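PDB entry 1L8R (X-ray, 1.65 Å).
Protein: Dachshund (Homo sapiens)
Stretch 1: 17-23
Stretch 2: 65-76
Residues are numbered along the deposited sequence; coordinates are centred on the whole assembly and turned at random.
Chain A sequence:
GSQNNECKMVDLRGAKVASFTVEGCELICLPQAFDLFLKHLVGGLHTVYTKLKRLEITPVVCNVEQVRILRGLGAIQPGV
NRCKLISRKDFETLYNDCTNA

Stretch 1 17-23: VASFTVE
Stretch 2, residues 65-76: EQVRILRGLGAI

Residues 17-22 form the end of a β-strand that begins earlier in the chain. Their phi/psi values are extended, from -76/146 at Ala18 to -145/155 at Ser19. Glu23 leaves the strand at 51/42. Stretch 2 enters already helical. From Glu65 to Gly72, phi lies between -60 and -67° and psi between -32 and -45°. Successive i to i+4 bonds hold the helix, from Ile69 N to Glu65 O (3.1 Å) through Leu73 N to Ile69 O (2.9 Å).

Leu73 relaxes to -83/-11, and Gly74 takes a positive phi, 84/7. This is a Schellman motif. Gly74 N bonds to Arg71 O at 3.2 Å, and Ala75 N makes a weak bond to Leu70 O at 2.9 Å. A CB on Gly74 would be jammed against the carbonyl O of Leu73, so the turn calls for glycine. Ala75 returns to -65/-36, and Ile76 is extended at -129/158.

Strand and helix run nearly antiparallel, at 160°, with their axes 10.0 Å apart at closest approach. Ala18 CA lies 6.6 Å from Ala75 CA, and Phe20 CA lies 8.1 Å from Gln66 CA. The start of the strand segment therefore faces the end of the helix.

Strand alternation sets the contact. The CA-to-CB bonds of Ala18, Phe20 and Val22 point toward the helix, while those of Ser19 and Thr21 point away. No hydrogen bond crosses between the stretches. The contact is one of packing and buries 301 Å² in total.

Ala18 is small, which fits the close approach of the backbones here. Its CB packs 3.4 Å from Leu70 CD2, and 4.2 Å from both Leu73 CD1 and Ala75 CB. Leu70 points sideways from its CA, but its end comes nearer the strand. Leu70 and Leu73 both have chi1 m and chi2 t.

Phe20 has the largest covered area, with chi1 m (-72°) and chi2 -74°. Gln66, chi1 m and chi2 t, lies over one face of its ring. Gln66 CG stands 3.7 Å from the Phe20 ring centroid, 7° off the normal, a CH-pi contact made by the aliphatic part of a polar side chain. At the ring edge, Phe20 CE2 is 3.9 Å from Leu70 CG, and Phe20 CZ is 4.1 Å from Ile69 CG2. Ile69 has chi1 m and chi2 t.

Val22, chi1 t, adds a lesser contact, its CG2 4.2 Å from Gln66 NE2. That amide nitrogen is hydrogen-bonded elsewhere in the structure.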

ATOM      1  N   VAL A  17       3.564  -1.239   9.077  1.00 16.69           N
ATOM      2  CA  VAL A  17       3.241  -1.712   7.737  1.00 15.63           C
ATOM      3  C   VAL A  17       4.523  -1.945   6.946  1.00 15.39           C
ATOM      4  O   VAL A  17       5.566  -1.345   7.228  1.00 13.76           O
ATOM      5  CB  VAL A  17       2.352  -0.704   6.969  1.00 14.63           C
ATOM      6  CG1 VAL A  17       1.026  -0.505   7.710  1.00 15.80           C
ATOM      7  CG2 VAL A  17       3.080   0.619   6.796  1.00 14.26           C
ATOM      8  N   ALA A  18       4.435  -2.826   5.957  1.00 12.95           N
ATOM      9  CA  ALA A  18       5.575  -3.150   5.115  1.00 14.17           C
ATOM     10  C   ALA A  18       5.821  -2.035   4.110  1.00 14.10           C
ATOM     11  O   ALA A  18       4.887  -1.399   3.613  1.00 13.66           O
ATOM     12  CB  ALA A  18       5.336  -4.468   4.403  1.00 11.77           C
ATOM     13  N   SER A  19       7.088  -1.811   3.804  1.00 11.00           N
ATOM     14  CA  SER A  19       7.469  -0.746   2.896  1.00 12.41           C
ATOM     15  C   SER A  19       8.670  -1.129   2.044  1.00 10.96           C
ATOM     16  O   SER A  19       9.465  -1.986   2.430  1.00  9.74           O
ATOM     17  CB  SER A  19       7.820   0.508   3.709  1.00 15.98           C
ATOM     18  OG  SER A  19       8.519   1.465   2.931  1.00 22.45           O
ATOM     19  N   PHE A  20       8.776  -0.485   0.885  1.00 12.13           N
ATOM     20  CA  PHE A  20       9.914  -0.646  -0.023  1.00 11.43           C
ATOM     21  C   PHE A  20      10.205   0.763  -0.509  1.00 11.53           C
ATOM     22  O   PHE A  20       9.284   1.556  -0.709  1.00 12.44           O
ATOM     23  CB  PHE A  20       9.582  -1.513  -1.247  1.00 10.16           C
ATOM     24  CG  PHE A  20       9.431  -2.967  -0.941  1.00  6.83           C
ATOM     25  CD1 PHE A  20      10.537  -3.765  -0.661  1.00  7.17           C
ATOM     26  CD2 PHE A  20       8.167  -3.537  -0.884  1.00  9.52           C
ATOM     27  CE1 PHE A  20      10.387  -5.109  -0.326  1.00  8.92           C
ATOM     28  CE2 PHE A  20       7.997  -4.880  -0.547  1.00  7.02           C
ATOM     29  CZ  PHE A  20       9.104  -5.675  -0.265  1.00  8.16           C
ATOM     30  N   THR A  21      11.480   1.092  -0.683  1.00 10.59           N
ATOM     31  CA  THR A  21      11.818   2.411  -1.189  1.00 11.87           C
ATOM     32  C   THR A  21      12.137   2.262  -2.672  1.00 12.35           C
ATOM     33  O   THR A  21      13.127   1.635  -3.050  1.00 15.54           O
ATOM     34  CB  THR A  21      12.999   2.993  -0.430  1.00 11.37           C
ATOM     35  OG1 THR A  21      12.605   3.207   0.932  1.00 14.68           O
ATOM     36  CG2 THR A  21      13.425   4.322  -1.043  1.00 13.94           C
ATOM     37  N   VAL A  22      11.272   2.846  -3.495  1.00 13.81           N
ATOM     38  CA  VAL A  22      11.357   2.779  -4.955  1.00 14.00           C
ATOM     39  C   VAL A  22      11.542   4.162  -5.579  1.00 15.40           C
ATOM     40  O   VAL A  22      10.815   5.094  -5.249  1.00 13.68           O
ATOM     41  CB  VAL A  22      10.060   2.152  -5.517  1.00 17.12           C
ATOM     42  CG1 VAL A  22      10.146   1.999  -7.031  1.00 17.36           C
ATOM     43  CG2 VAL A  22       9.810   0.823  -4.841  1.00 15.41           C
ATOM     44  N   GLU A  23      12.507   4.290  -6.485  1.00 16.72           N
ATOM     45  CA  GLU A  23      12.766   5.572  -7.131  1.00 18.39           C
ATOM     46  C   GLU A  23      12.930   6.693  -6.114  1.00 18.92           C
ATOM     47  O   GLU A  23      12.400   7.790  -6.306  1.00 18.37           O
ATOM     48  CB  GLU A  23      11.624   5.955  -8.079  1.00 21.77           C
ATOM     49  CG  GLU A  23      11.634   5.288  -9.440  1.00 26.54           C
ATOM     50  CD  GLU A  23      10.854   6.101 -10.466  1.00 28.71           C
ATOM     51  OE1 GLU A  23      11.397   7.109 -10.970  1.00 31.48           O
ATOM     52  OE2 GLU A  23       9.696   5.750 -10.760  1.00 30.96           O
ATOM     53  N   GLU A  65       9.452 -10.384  -6.639  1.00 12.58           N
ATOM     54  CA  GLU A  65      10.156 -10.549  -5.376  1.00 12.39           C
ATOM     55  C   GLU A  65       9.443  -9.852  -4.223  1.00 10.75           C
ATOM     56  O   GLU A  65       9.323 -10.420  -3.137  1.00 12.64           O
ATOM     57  CB  GLU A  65      11.583 -10.014  -5.487  1.00 14.84           C
ATOM     58  CG  GLU A  65      12.444 -10.370  -4.297  1.00 19.84           C
ATOM     59  CD  GLU A  65      13.838  -9.786  -4.386  1.00 21.04           C
ATOM     60  OE1 GLU A  65      14.353  -9.655  -5.515  1.00 24.48           O
ATOM     61  OE2 GLU A  65      14.419  -9.476  -3.325  1.00 23.58           O
ATOM     62  N   GLN A  66       8.965  -8.636  -4.472  1.00  9.35           N
ATOM     63  CA  GLN A  66       8.267  -7.852  -3.448  1.00  9.12           C
ATOM     64  C   GLN A  66       6.953  -8.522  -3.065  1.00  9.95           C
ATOM     65  O   GLN A  66       6.582  -8.561  -1.890  1.00 10.38           O
ATOM     66  CB  GLN A  66       8.010  -6.432  -3.954  1.00  8.88           C
ATOM     67  CG  GLN A  66       9.300  -5.602  -4.112  1.00  6.06           C
ATOM     68  CD  GLN A  66       9.085  -4.332  -4.896  1.00  8.39           C
ATOM     69  OE1 GLN A  66       8.150  -4.230  -5.702  1.00 10.70           O
ATOM     70  NE2 GLN A  66       9.963  -3.353  -4.693  1.00  9.46           N
ATOM     71  N   VAL A  67       6.239  -9.044  -4.056  1.00 10.98           N
ATOM     72  CA  VAL A  67       4.972  -9.718  -3.764  1.00 11.13           C
ATOM     73  C   VAL A  67       5.209 -10.912  -2.837  1.00 12.33           C
ATOM     74  O   VAL A  67       4.489 -11.099  -1.845  1.00 13.23           O
ATOM     75  CB  VAL A  67       4.285 -10.203  -5.061  1.00 11.53           C
ATOM     76  CG1 VAL A  67       3.124 -11.152  -4.714  1.00 12.38           C
ATOM     77  CG2 VAL A  67       3.771  -9.010  -5.851  1.00 10.22           C
ATOM     78  N   ARG A  68       6.230 -11.710  -3.136  1.00 11.99           N
ATOM     79  CA  ARG A  68       6.541 -12.876  -2.321  1.00 11.97           C
ATOM     80  C   ARG A  68       6.922 -12.492  -0.888  1.00 12.30           C
ATOM     81  O   ARG A  68       6.524 -13.160   0.066  1.00 12.90           O
ATOM     82  CB  ARG A  68       7.664 -13.688  -2.971  1.00 16.10           C
ATOM     83  CG  ARG A  68       7.276 -14.272  -4.321  1.00 20.49           C
ATOM     84  CD  ARG A  68       8.401 -15.109  -4.895  1.00 24.24           C
ATOM     85  NE  ARG A  68       8.726 -16.227  -4.017  1.00 27.54           N
ATOM     86  CZ  ARG A  68       9.713 -17.090  -4.237  1.00 31.56           C
ATOM     87  NH1 ARG A  68      10.478 -16.965  -5.316  1.00 32.03           N
ATOM     88  NH2 ARG A  68       9.937 -18.075  -3.374  1.00 32.04           N
ATOM     89  N   ILE A  69       7.689 -11.417  -0.736  1.00 10.57           N
ATOM     90  CA  ILE A  69       8.079 -10.977   0.602  1.00 11.34           C
ATOM     91  C   ILE A  69       6.841 -10.525   1.381  1.00 11.02           C
ATOM     92  O   ILE A  69       6.663 -10.886   2.546  1.00 11.88           O
ATOM     93  CB  ILE A  69       9.106  -9.819   0.533  1.00  9.24           C
ATOM     94  CG1 ILE A  69      10.455 -10.358   0.052  1.00 11.79           C
ATOM     95  CG2 ILE A  69       9.259  -9.159   1.911  1.00  9.49           C
ATOM     96  CD1 ILE A  69      11.419  -9.286  -0.388  1.00 11.69           C
ATOM     97  N   LEU A  70       5.973  -9.754   0.737  1.00 10.81           N
ATOM     98  CA  LEU A  70       4.772  -9.264   1.407  1.00  9.95           C
ATOM     99  C   LEU A  70       3.874 -10.423   1.819  1.00 12.33           C
ATOM    100  O   LEU A  70       3.255 -10.384   2.880  1.00 11.00           O
ATOM    101  CB  LEU A  70       4.021  -8.293   0.497  1.00 10.18           C
ATOM    102  CG  LEU A  70       4.822  -7.020   0.194  1.00  8.30           C
ATOM    103  CD1 LEU A  70       4.167  -6.220  -0.902  1.00 10.95           C
ATOM    104  CD2 LEU A  70       4.922  -6.190   1.473  1.00 11.61           C
ATOM    105  N   ARG A  71       3.803 -11.460   0.990  1.00 12.78           N
ATOM    106  CA  ARG A  71       2.988 -12.618   1.358  1.00 15.99           C
ATOM    107  C   ARG A  71       3.611 -13.326   2.566  1.00 16.16           C
ATOM    108  O   ARG A  71       2.904 -13.762   3.482  1.00 16.23           O
ATOM    109  CB  ARG A  71       2.879 -13.601   0.190  1.00 18.30           C
ATOM    110  CG  ARG A  71       2.001 -13.113  -0.940  1.00 21.46           C
ATOM    111  CD  ARG A  71       1.463 -14.291  -1.739  1.00 25.33           C
ATOM    112  NE  ARG A  71       2.524 -15.160  -2.234  1.00 26.71           N
ATOM    113  CZ  ARG A  71       2.846 -15.289  -3.517  1.00 28.02           C
ATOM    114  NH1 ARG A  71       2.189 -14.600  -4.439  1.00 27.44           N
ATOM    115  NH2 ARG A  71       3.820 -16.113  -3.878  1.00 28.54           N
ATOM    116  N   GLY A  72       4.937 -13.425   2.565  1.00 16.00           N
ATOM    117  CA  GLY A  72       5.643 -14.080   3.654  1.00 17.11           C
ATOM    118  C   GLY A  72       5.517 -13.343   4.973  1.00 17.03           C
ATOM    119  O   GLY A  72       5.511 -13.966   6.035  1.00 17.35           O
ATOM    120  N   LEU A  73       5.412 -12.019   4.898  1.00 16.38           N
ATOM    121  CA  LEU A  73       5.287 -11.158   6.074  1.00 16.71           C
ATOM    122  C   LEU A  73       3.859 -11.078   6.568  1.00 17.65           C
ATOM    123  O   LEU A  73       3.603 -10.539   7.645  1.00 18.62           O
ATOM    124  CB  LEU A  73       5.748  -9.734   5.740  1.00 18.49           C
ATOM    125  CG  LEU A  73       7.229  -9.463   5.498  1.00 18.51           C
ATOM    126  CD1 LEU A  73       7.399  -8.072   4.923  1.00 20.01           C
ATOM    127  CD2 LEU A  73       7.996  -9.595   6.806  1.00 22.01           C
ATOM    128  N   GLY A  74       2.930 -11.591   5.770  1.00 16.13           N
ATOM    129  CA  GLY A  74       1.530 -11.539   6.138  1.00 16.66           C
ATOM    130  C   GLY A  74       0.896 -10.211   5.760  1.00 16.25           C
ATOM    131  O   GLY A  74      -0.254  -9.950   6.121  1.00 16.15           O
ATOM    132  N   ALA A  75       1.643  -9.367   5.043  1.00 14.59           N
ATOM    133  CA  ALA A  75       1.145  -8.062   4.611  1.00 14.01           C
ATOM    134  C   ALA A  75      -0.018  -8.228   3.642  1.00 14.77           C
ATOM    135  O   ALA A  75      -0.950  -7.421   3.627  1.00 16.65           O
ATOM    136  CB  ALA A  75       2.264  -7.256   3.965  1.00 16.47           C
ATOM    137  N   ILE A  76       0.067  -9.259   2.807  1.00 12.40           N
ATOM    138  CA  ILE A  76      -0.999  -9.599   1.866  1.00 13.58           C
ATOM    139  C   ILE A  76      -1.286 -11.089   2.071  1.00 12.02           C
ATOM    140  O   ILE A  76      -0.440 -11.827   2.598  1.00 12.35           O
ATOM    141  CB  ILE A  76      -0.592  -9.338   0.388  1.00 13.22           C
ATOM    142  CG1 ILE A  76       0.746 -10.022   0.080  1.00 14.68           C
ATOM    143  CG2 ILE A  76      -0.533  -7.835   0.126  1.00 13.72           C
ATOM    144  CD1 ILE A  76       1.158  -9.930  -1.394  1.00 13.04           C
TER